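Local coordinates for acyl-[acyl-carrier-protein]--UDP-N-acetylglucosamine O-acyltransferase (Helicobacter pylori, PDB 1J2Z) that transfers a (3R)-hydroxyacyl chain from acyl carrier protein to UDP-N-acetylglucosamine, the first step of lipid A biosynthesis, and works as a homotrimer, at residues P179-E184 and A212-L217; R216-I221 and R253-K258; E226-E231 and S246-S251. One frame throughout, in Å; residues are numbered along the deposited sequence.

Contact 1. Residues P179-E184 and A212-L217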
loop_
_atom_site.group_PDB
_atom_site.type_symbol
_atom_site.label_atom_id
_atom_site.label_comp_id
_atom_site.label_asym_id
_atom_site.label_seq_id
_atom_site.Cartn_x
_atom_site.Cartn_y
_atom_site.Cartn_z
ATOM N N PRO A 179 -5.547 -27.248 2.345
ATOM C CA PRO A 179 -6.485 -27.079 1.233
ATOM C C PRO A 179 -7.948 -26.768 1.551
ATOM O O PRO A 179 -8.515 -27.252 2.532
ATOM C CB PRO A 179 -6.319 -28.374 0.427
ATOM C CG PRO A 179 -5.736 -29.341 1.396
ATOM C CD PRO A 179 -4.794 -28.508 2.214
ATOM N N TYR A 180 -8.531 -25.924 0.704
ATOM C CA TYR A 180 -9.929 -25.519 0.798
ATOM C C TYR A 180 -10.369 -24.761 2.051
ATOM O O TYR A 180 -11.557 -24.737 2.376
ATOM C CB TYR A 180 -10.816 -26.752 0.594
ATOM C CG TYR A 180 -10.538 -27.462 -0.714
ATOM C CD1 TYR A 180 -9.874 -28.689 -0.744
ATOM C CD2 TYR A 180 -10.913 -26.887 -1.930
ATOM C CE1 TYR A 180 -9.590 -29.324 -1.957
ATOM C CE2 TYR A 180 -10.638 -27.509 -3.139
ATOM C CZ TYR A 180 -9.977 -28.724 -3.148
ATOM O OH TYR A 180 -9.704 -29.327 -4.354
ATOM N N CYS A 181 -9.427 -24.128 2.745
ATOM C CA CYS A 181 -9.762 -23.374 3.950
ATOM C C CYS A 181 -9.834 -21.873 3.714
ATOM O O CYS A 181 -9.175 -21.341 2.826
ATOM C CB CYS A 181 -8.733 -23.635 5.049
ATOM S SG CYS A 181 -8.712 -25.319 5.641
ATOM N N THR A 182 -10.651 -21.196 4.513
ATOM C CA THR A 182 -10.781 -19.749 4.424
ATOM C C THR A 182 -10.075 -19.200 5.657
ATOM O O THR A 182 -10.238 -19.726 6.757
ATOM C CB THR A 182 -12.251 -19.304 4.443
ATOM O OG1 THR A 182 -12.875 -19.758 5.649
ATOM C CG2 THR A 182 -12.986 -19.869 3.251
ATOM N N VAL A 183 -9.284 -18.153 5.467
ATOM C CA VAL A 183 -8.529 -17.548 6.558
ATOM C C VAL A 183 -8.835 -16.060 6.691
ATOM O O VAL A 183 -9.231 -15.409 5.724
ATOM C CB VAL A 183 -7.015 -17.733 6.328
ATOM C CG1 VAL A 183 -6.222 -17.079 7.449
ATOM C CG2 VAL A 183 -6.690 -19.213 6.247
ATOM N N GLU A 184 -8.636 -15.529 7.894
ATOM C CA GLU A 184 -8.897 -14.120 8.163
ATOM C C GLU A 184 -8.320 -13.698 9.514
ATOM O O GLU A 184 -8.120 -14.533 10.397
ATOM C CB GLU A 184 -10.406 -13.880 8.145
ATOM C CG GLU A 184 -10.840 -12.463 8.458
ATOM C CD GLU A 184 -12.343 -12.285 8.335
ATOM O OE1 GLU A 184 -13.089 -12.960 9.078
ATOM O OE2 GLU A 184 -12.776 -11.473 7.489
ATOM N N ALA A 212 -15.762 -33.485 7.393
ATOM C CA ALA A 212 -15.566 -34.502 8.413
ATOM C C ALA A 212 -14.086 -34.661 8.723
ATOM O O ALA A 212 -13.684 -34.676 9.886
ATOM C CB ALA A 212 -16.148 -35.834 7.938
ATOM N N LEU A 213 -13.280 -34.772 7.672
ATOM C CA LEU A 213 -11.838 -34.938 7.813
ATOM C C LEU A 213 -11.238 -33.843 8.695
ATOM O O LEU A 213 -10.529 -34.124 9.660
ATOM C CB LEU A 213 -11.166 -34.888 6.437
ATOM C CG LEU A 213 -9.840 -35.633 6.233
ATOM C CD1 LEU A 213 -9.103 -35.002 5.064
ATOM C CD2 LEU A 213 -8.975 -35.587 7.477
ATOM N N TYR A 214 -11.519 -32.591 8.354
ATOM C CA TYR A 214 -10.984 -31.474 9.117
ATOM C C TYR A 214 -11.505 -31.434 10.546
ATOM O O TYR A 214 -10.778 -31.056 11.467
ATOM C CB TYR A 214 -11.286 -30.155 8.402
ATOM C CG TYR A 214 -10.280 -29.805 7.322
ATOM C CD1 TYR A 214 -10.693 -29.484 6.029
ATOM C CD2 TYR A 214 -8.912 -29.766 7.603
ATOM C CE1 TYR A 214 -9.772 -29.130 5.047
ATOM C CE2 TYR A 214 -7.983 -29.413 6.628
ATOM C CZ TYR A 214 -8.417 -29.096 5.355
ATOM O OH TYR A 214 -7.499 -28.739 4.393
ATOM N N LYS A 215 -12.758 -31.828 10.738
ATOM C CA LYS A 215 -13.331 -31.832 12.077
ATOM C C LYS A 215 -12.553 -32.797 12.968
ATOM O O LYS A 215 -12.281 -32.504 14.131
ATOM C CB LYS A 215 -14.814 -32.210 12.009
ATOM C CG LYS A 215 -15.651 -31.126 11.337
ATOM C CD LYS A 215 -17.088 -31.542 11.053
ATOM C CE LYS A 215 -17.828 -30.418 10.319
ATOM N NZ LYS A 215 -19.206 -30.787 9.892
ATOM N N ARG A 216 -12.170 -33.938 12.409
ATOM C CA ARG A 216 -11.410 -34.926 13.165
ATOM C C ARG A 216 -9.955 -34.494 13.310
ATOM O O ARG A 216 -9.346 -34.683 14.364
ATOM C CB ARG A 216 -11.491 -36.293 12.479
ATOM C CG ARG A 216 -12.868 -36.930 12.591
ATOM C CD ARG A 216 -12.930 -38.298 11.935
ATOM N NE ARG A 216 -12.935 -38.220 10.478
ATOM C CZ ARG A 216 -11.962 -38.693 9.711
ATOM N NH1 ARG A 216 -10.912 -39.272 10.273
ATOM N NH2 ARG A 216 -12.040 -38.593 8.389
ATOM N N LEU A 217 -9.408 -33.896 12.256
ATOM C CA LEU A 217 -8.023 -33.438 12.281
ATOM C C LEU A 217 -7.781 -32.364 13.327
ATOM O O LEU A 217 -6.744 -32.363 14.000
ATOM C CB LEU A 217 -7.610 -32.890 10.913
ATOM C CG LEU A 217 -7.225 -33.909 9.841
ATOM C CD1 LEU A 217 -6.924 -33.184 8.537
ATOM C CD2 LEU A 217 -6.014 -34.712 10.311
#
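Tyr214 reaches from helix 204-217 to the chain just ahead of strand 181-184 and donates a hydrogen bond from its phenol to the carbonyl of Pro179. Tyr214 OH lies 2.6 Å from Pro179 O, on a lone pair in the carbonyl plane, with a C=O...OH angle of 128°. The acceptor lies at the edge of the phenol ring, near its plane. The Pro179 ring crosses the tyrosine side chain obliquely, its CG in van der Waals contact 3.5 Å from Tyr214 OH. Tyrosine suits this place because one side chain spans the gap, offers ring carbons to the Cys181 sulfur and still brings a donor to a backbone oxygen in a buried setting. Cys181 meets the ring from an oblique direction, its SG 4.2 Å from the centroid of the Tyr214 ring and 28° off the normal, a sulfur-aromatic contact. With SG anti to the carbonyl carbon (chi1 -65°), the small, polarisable thiol turns to the aromatic carbons, Cys181 SG lying 3.8 Å from Tyr214 CZ. Ile244 of helix 239-250 touches both Pro179 and Tyr214, while strand 181-184 runs between strands 166-167 and 189-191, so the contact joins the helical C-terminal region to the last turns of the left-handed beta-helix.

Contact 2. Residues R216-I221 and R253-K258. With SOG (octyl 1-thio-beta-D-glucopyranoside), chain B.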
loop_
_atom_site.group_PDB
_atom_site.type_symbol
_atom_site.label_atom_id
_atom_site.label_comp_id
_atom_site.label_asym_id
_atom_site.label_seq_id
_atom_site.Cartn_x
_atom_site.Cartn_y
_atom_site.Cartn_z
ATOM N N ARG A 216 -12.170 -33.938 12.409
ATOM C CA ARG A 216 -11.410 -34.926 13.165
ATOM C C ARG A 216 -9.955 -34.494 13.310
ATOM O O ARG A 216 -9.346 -34.683 14.364
ATOM C CB ARG A 216 -11.491 -36.293 12.479
ATOM C CG ARG A 216 -12.868 -36.930 12.591
ATOM C CD ARG A 216 -12.930 -38.298 11.935
ATOM N NE ARG A 216 -12.935 -38.220 10.478
ATOM C CZ ARG A 216 -11.962 -38.693 9.711
ATOM N NH1 ARG A 216 -10.912 -39.272 10.273
ATOM N NH2 ARG A 216 -12.040 -38.593 8.389
ATOM N N LEU A 217 -9.408 -33.896 12.256
ATOM C CA LEU A 217 -8.023 -33.438 12.281
ATOM C C LEU A 217 -7.781 -32.364 13.327
ATOM O O LEU A 217 -6.744 -32.363 14.000
ATOM C CB LEU A 217 -7.610 -32.890 10.913
ATOM C CG LEU A 217 -7.225 -33.909 9.841
ATOM C CD1 LEU A 217 -6.924 -33.184 8.537
ATOM C CD2 LEU A 217 -6.014 -34.712 10.311
ATOM N N PHE A 218 -8.737 -31.451 13.466
ATOM C CA PHE A 218 -8.581 -30.362 14.412
ATOM C C PHE A 218 -9.126 -30.576 15.814
ATOM O O PHE A 218 -9.438 -29.611 16.515
ATOM C CB PHE A 218 -9.148 -29.071 13.819
ATOM C CG PHE A 218 -8.298 -28.493 12.725
ATOM C CD1 PHE A 218 -8.683 -28.597 11.394
ATOM C CD2 PHE A 218 -7.093 -27.863 13.027
ATOM C CE1 PHE A 218 -7.884 -28.083 10.380
ATOM C CE2 PHE A 218 -6.287 -27.344 12.019
ATOM C CZ PHE A 218 -6.684 -27.456 10.692
ATOM N N ARG A 219 -9.246 -31.832 16.230
ATOM C CA ARG A 219 -9.703 -32.113 17.585
ATOM C C ARG A 219 -8.534 -31.706 18.476
ATOM O O ARG A 219 -7.371 -31.841 18.092
ATOM C CB ARG A 219 -10.029 -33.599 17.755
ATOM C CG ARG A 219 -11.388 -33.970 17.193
ATOM C CD ARG A 219 -11.594 -35.471 17.128
ATOM N NE ARG A 219 -12.913 -35.805 16.594
ATOM C CZ ARG A 219 -13.278 -37.022 16.203
ATOM N NH1 ARG A 219 -12.419 -38.031 16.286
ATOM N NH2 ARG A 219 -14.500 -37.229 15.725
ATOM N N PRO A 220 -8.824 -31.197 19.678
ATOM C CA PRO A 220 -7.777 -30.764 20.606
ATOM C C PRO A 220 -6.779 -31.792 21.139
ATOM O O PRO A 220 -5.576 -31.535 21.156
ATOM C CB PRO A 220 -8.573 -30.102 21.730
ATOM C CG PRO A 220 -9.848 -30.886 21.736
ATOM C CD PRO A 220 -10.162 -30.996 20.264
ATOM N N ILE A 221 -7.267 -32.952 21.570
ATOM C CA ILE A 221 -6.381 -33.955 22.156
ATOM C C ILE A 221 -5.213 -34.404 21.286
ATOM O O ILE A 221 -4.104 -33.882 21.425
ATOM C CB ILE A 221 -7.170 -35.197 22.647
ATOM C CG1 ILE A 221 -8.131 -34.791 23.765
ATOM C CG2 ILE A 221 -6.206 -36.256 23.154
ATOM C CD1 ILE A 221 -8.955 -35.940 24.323
ATOM N N ARG A 253 6.457 -23.904 9.114
ATOM C CA ARG A 253 6.049 -22.863 10.046
ATOM C C ARG A 253 4.902 -23.308 10.932
ATOM O O ARG A 253 4.527 -22.607 11.866
ATOM C CB ARG A 253 5.646 -21.604 9.278
ATOM C CG ARG A 253 6.736 -21.094 8.363
ATOM C CD ARG A 253 6.755 -19.592 8.333
ATOM N NE ARG A 253 6.980 -19.048 9.667
ATOM C CZ ARG A 253 7.055 -17.750 9.937
ATOM N NH1 ARG A 253 6.925 -16.861 8.961
ATOM N NH2 ARG A 253 7.258 -17.343 11.182
ATOM N N GLY A 254 4.354 -24.482 10.640
ATOM C CA GLY A 254 3.239 -24.983 11.417
ATOM C C GLY A 254 1.946 -24.607 10.722
ATOM O O GLY A 254 1.928 -23.711 9.881
ATOM N N VAL A 255 0.863 -25.291 11.067
ATOM C CA VAL A 255 -0.430 -25.024 10.460
ATOM C C VAL A 255 -1.191 -23.964 11.242
ATOM O O VAL A 255 -1.090 -23.891 12.466
ATOM C CB VAL A 255 -1.265 -26.310 10.387
ATOM C CG1 VAL A 255 -2.659 -26.005 9.880
ATOM C CG2 VAL A 255 -0.576 -27.304 9.468
ATOM N N ALA A 256 -1.950 -23.146 10.525
ATOM C CA ALA A 256 -2.723 -22.078 11.142
ATOM C C ALA A 256 -3.739 -22.600 12.150
ATOM O O ALA A 256 -4.128 -23.767 12.119
ATOM C CB ALA A 256 -3.431 -21.265 10.069
ATOM N N TYR A 257 -4.161 -21.712 13.042
ATOM C CA TYR A 257 -5.135 -22.017 14.083
ATOM C C TYR A 257 -6.491 -22.298 13.433
ATOM O O TYR A 257 -6.830 -21.697 12.416
ATOM C CB TYR A 257 -5.255 -20.808 15.016
ATOM C CG TYR A 257 -5.854 -21.092 16.372
ATOM C CD1 TYR A 257 -5.040 -21.241 17.495
ATOM C CD2 TYR A 257 -7.234 -21.190 16.541
ATOM C CE1 TYR A 257 -5.583 -21.476 18.754
ATOM C CE2 TYR A 257 -7.790 -21.428 17.796
ATOM C CZ TYR A 257 -6.959 -21.568 18.898
ATOM O OH TYR A 257 -7.503 -21.796 20.142
ATOM N N LYS A 258 -7.267 -23.202 14.017
ATOM C CA LYS A 258 -8.580 -23.528 13.470
ATOM C C LYS A 258 -9.685 -22.791 14.232
ATOM O O LYS A 258 -9.782 -21.565 14.164
ATOM C CB LYS A 258 -8.812 -25.039 13.526
ATOM C CG LYS A 258 -10.182 -25.501 13.037
ATOM C CD LYS A 258 -10.407 -25.212 11.563
ATOM C CE LYS A 258 -11.783 -25.706 11.134
ATOM N NZ LYS A 258 -12.025 -25.554 9.673
HETATM C C1 SOG B . 11.484 -10.230 3.085
HETATM C C2 SOG B . 12.446 -10.528 1.908
HETATM C C3 SOG B . 12.471 -9.327 0.952
HETATM C C4 SOG B . 11.046 -9.101 0.436
HETATM C C5 SOG B . 10.112 -8.812 1.639
HETATM C C6 SOG B . 8.678 -8.605 1.173
HETATM C "C1'" SOG B . 11.265 -10.980 5.355
HETATM C "C2'" SOG B . 9.995 -11.637 5.860
HETATM C "C3'" SOG B . 10.098 -11.962 7.339
HETATM C "C4'" SOG B . 8.828 -12.625 7.853
HETATM C "C5'" SOG B . 8.939 -12.950 9.336
HETATM C "C6'" SOG B . 7.627 -13.482 9.874
HETATM C "C7'" SOG B . 7.721 -13.807 11.346
HETATM C "C8'" SOG B . 6.400 -14.333 11.854
HETATM S S1 SOG B . 11.430 -11.351 3.981
HETATM O O2 SOG B . 13.755 -10.783 2.400
HETATM O O3 SOG B . 13.338 -9.592 -0.132
HETATM O O4 SOG B . 11.027 -8.005 -0.463
HETATM O O5 SOG B . 10.157 -9.940 2.559
HETATM O O6 SOG B . 8.488 -7.260 0.777
#
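Where helix 204-217 gives way to a loop, Phe218 meets Lys258 of the C-terminal tail, the chain that follows helix 239-250. Phe218 is the first residue to leave helical backbone angles; its side chain sets out toward the tail, and the ring meets Lys258 and Val255. The aliphatic part of Lys258 lies over one face of that ring: CB stands 3.7 Å from the Phe218 centroid and 26° off the normal, a CH-pi contact displaced toward the rim near CD2. The two side chains cross at about a right angle. Lys258 CG is anti to its backbone N (chi1 177°), and a bend at chi2 (64°) carries the chain on across the ring, CG lying 3.5 Å from Phe218 CG and CD 3.8 Å from Phe218 CD1. Val255 comes to the ring edge instead, its CG1 4.4 Å from Phe218 CZ. Ile190 of strand 189-191 and Leu224 of helix 224-234 also touch the phenylalanine. Arg253 belongs to the octyl thioglucoside pocket; the alkyl tail lies at the edge of its guanidinium, near the plane, with Arg253 NH2 3.2 Å from the terminal C8' of the detergent, and NH1 bonds to Gln157 O. No hydrogen bond links 216-221 to 253-258, so the contact probably rests largely on dispersion and the CH-pi interaction, with lysine contributing methylenes to the aromatic face while its ammonium group lies beyond the ring.

Contact 3. Residues E226-E231 and S246-S251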
loop_
_atom_site.group_PDB
_atom_site.type_symbol
_atom_site.label_atom_id
_atom_site.label_comp_id
_atom_site.label_asym_id
_atom_site.label_seq_id
_atom_site.Cartn_x
_atom_site.Cartn_y
_atom_site.Cartn_z
ATOM N N GLU A 226 -0.288 -35.993 14.697
ATOM C CA GLU A 226 -0.660 -37.369 14.998
ATOM C C GLU A 226 -1.973 -37.759 14.327
ATOM O O GLU A 226 -2.116 -38.877 13.842
ATOM C CB GLU A 226 -0.761 -37.579 16.510
ATOM C CG GLU A 226 0.581 -37.538 17.232
ATOM C CD GLU A 226 1.606 -38.493 16.628
ATOM O OE1 GLU A 226 2.488 -38.036 15.866
ATOM O OE2 GLU A 226 1.525 -39.707 16.907
ATOM N N SER A 227 -2.932 -36.840 14.296
ATOM C CA SER A 227 -4.212 -37.130 13.661
ATOM C C SER A 227 -4.016 -37.282 12.158
ATOM O O SER A 227 -4.665 -38.113 11.518
ATOM C CB SER A 227 -5.218 -36.009 13.939
ATOM O OG SER A 227 -5.515 -35.933 15.320
ATOM N N ALA A 228 -3.118 -36.479 11.596
ATOM C CA ALA A 228 -2.846 -36.531 10.165
ATOM C C ALA A 228 -2.246 -37.885 9.785
ATOM O O ALA A 228 -2.670 -38.508 8.811
ATOM C CB ALA A 228 -1.898 -35.401 9.765
ATOM N N LYS A 229 -1.263 -38.333 10.560
ATOM C CA LYS A 229 -0.612 -39.612 10.300
ATOM C C LYS A 229 -1.613 -40.759 10.415
ATOM O O LYS A 229 -1.620 -41.672 9.589
ATOM C CB LYS A 229 0.559 -39.813 11.269
ATOM C CG LYS A 229 1.616 -38.726 11.147
ATOM C CD LYS A 229 2.956 -39.119 11.744
ATOM C CE LYS A 229 2.894 -39.253 13.247
ATOM N NZ LYS A 229 4.262 -39.417 13.818
ATOM N N LEU A 230 -2.468 -40.703 11.431
ATOM C CA LEU A 230 -3.475 -41.737 11.622
ATOM C C LEU A 230 -4.467 -41.721 10.471
ATOM O O LEU A 230 -4.959 -42.765 10.043
ATOM C CB LEU A 230 -4.220 -41.521 12.941
ATOM C CG LEU A 230 -3.462 -41.906 14.212
ATOM C CD1 LEU A 230 -4.245 -41.461 15.440
ATOM C CD2 LEU A 230 -3.248 -43.417 14.230
ATOM N N GLU A 231 -4.754 -40.526 9.972
ATOM C CA GLU A 231 -5.691 -40.354 8.875
ATOM C C GLU A 231 -5.156 -41.016 7.606
ATOM O O GLU A 231 -5.918 -41.568 6.811
ATOM C CB GLU A 231 -5.922 -38.863 8.638
ATOM C CG GLU A 231 -7.293 -38.523 8.106
ATOM C CD GLU A 231 -8.400 -39.030 9.007
ATOM O OE1 GLU A 231 -8.341 -38.785 10.228
ATOM O OE2 GLU A 231 -9.335 -39.670 8.491
ATOM N N SER A 246 -0.641 -34.919 3.878
ATOM C CA SER A 246 0.773 -34.829 3.522
ATOM C C SER A 246 1.194 -33.362 3.583
ATOM O O SER A 246 2.333 -33.046 3.930
ATOM C CB SER A 246 1.022 -35.389 2.118
ATOM O OG SER A 246 0.428 -34.570 1.133
ATOM N N PHE A 247 0.269 -32.465 3.248
ATOM C CA PHE A 247 0.556 -31.030 3.299
ATOM C C PHE A 247 0.883 -30.660 4.744
ATOM O O PHE A 247 1.892 -30.010 5.027
ATOM C CB PHE A 247 -0.659 -30.217 2.839
ATOM C CG PHE A 247 -0.455 -28.726 2.922
ATOM C CD1 PHE A 247 0.301 -28.060 1.966
ATOM C CD2 PHE A 247 -0.990 -27.995 3.981
ATOM C CE1 PHE A 247 0.525 -26.689 2.059
ATOM C CE2 PHE A 247 -0.772 -26.620 4.087
ATOM C CZ PHE A 247 -0.013 -25.966 3.123
ATOM N N ILE A 248 0.016 -31.094 5.651
ATOM C CA ILE A 248 0.167 -30.832 7.075
ATOM C C ILE A 248 1.478 -31.353 7.651
ATOM O O ILE A 248 2.180 -30.630 8.357
ATOM C CB ILE A 248 -1.011 -31.447 7.866
ATOM C CG1 ILE A 248 -2.293 -30.672 7.557
ATOM C CG2 ILE A 248 -0.714 -31.433 9.358
ATOM C CD1 ILE A 248 -3.556 -31.301 8.141
ATOM N N LEU A 249 1.811 -32.606 7.358
ATOM C CA LEU A 249 3.041 -33.197 7.876
ATOM C C LEU A 249 4.302 -32.542 7.314
ATOM O O LEU A 249 5.368 -32.637 7.915
ATOM C CB LEU A 249 3.077 -34.704 7.588
ATOM C CG LEU A 249 1.975 -35.571 8.207
ATOM C CD1 LEU A 249 2.223 -37.031 7.854
ATOM C CD2 LEU A 249 1.948 -35.391 9.715
ATOM N N GLU A 250 4.182 -31.872 6.171
ATOM C CA GLU A 250 5.334 -31.214 5.559
ATOM C C GLU A 250 5.531 -29.774 6.026
ATOM O O GLU A 250 6.540 -29.145 5.704
ATOM C CB GLU A 250 5.203 -31.227 4.034
ATOM C CG GLU A 250 5.443 -32.587 3.404
ATOM C CD GLU A 250 5.181 -32.584 1.911
ATOM O OE1 GLU A 250 5.711 -31.691 1.215
ATOM O OE2 GLU A 250 4.448 -33.474 1.432
ATOM N N SER A 251 4.575 -29.260 6.791
ATOM C CA SER A 251 4.640 -27.885 7.280
ATOM C C SER A 251 5.908 -27.526 8.057
ATOM O O SER A 251 6.352 -28.278 8.923
ATOM C CB SER A 251 3.422 -27.592 8.154
ATOM O OG SER A 251 3.458 -26.259 8.618
#
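Apolar contact between Ala228 and Leu249 lies where the two segments' backbones come closest, 7.1 Å between the CA atoms of Ala228 and Leu249. Ala228 CB is 3.8 Å from Leu249 CD2 and 4.2 Å from Ile248 CG2, so a single methyl meets branches of two successive residues. A small residue suits a site turned straight at the opposite helix. Ile248 offers its CG2 branch, which stands anti to its backbone N, and its side chain also touches Leu217 of helix 204-217 and Leu224.

Leu249 reaches further out and forks against Lys229. Its CD2 is 3.6 Å and its CD1 3.8 Å from Lys229 CG, the two side chains crossing at about a right angle. Here the lysine works through its CG methylene, which lies along the border of the apolar patch.

Helices 224-234 and 239-250 form an obliquely antiparallel pair within the helical C-terminal region that LpxA carries after its left-handed beta-helix. The axes of the short segments 226-231 and 246-250 approach to 9.3 Å and cross at -143°.

The charged contact lies within one helix. Lys229 bends at chi3 (-68°) and brings NZ to 3.0 Å from Glu226 OE1, a salt bridge between residues three apart that would keep the ammonium charge beside a carboxylate while CG stays against the leucine.

Outside partners take up polar atoms of residues 247-251: Leu249 O accepts from Arg225 NH2, Phe247 O accepts from Arg160 NH2, and Ser251 OG is bonded to Asp176 OD2.

From the N terminus, the chain enters contact 1 at 179-184, near the end of the beta-helix; the loop closed there returns along helix 204-217. That helix then runs straight into contact 2, since Arg216 and Leu217 belong to both. Contact 2 closes the longer excursion from 216-221 to 253-258, and contact 3, between 226-231 and 246-251, is nested inside it. Contact 1 is finished before contact 3 opens. Helix 204-217 connects them all: Leu217 packs against helix 224-234 and Ile248. Together they tie the end of the beta-helix, three successive helices and the C-terminal tail.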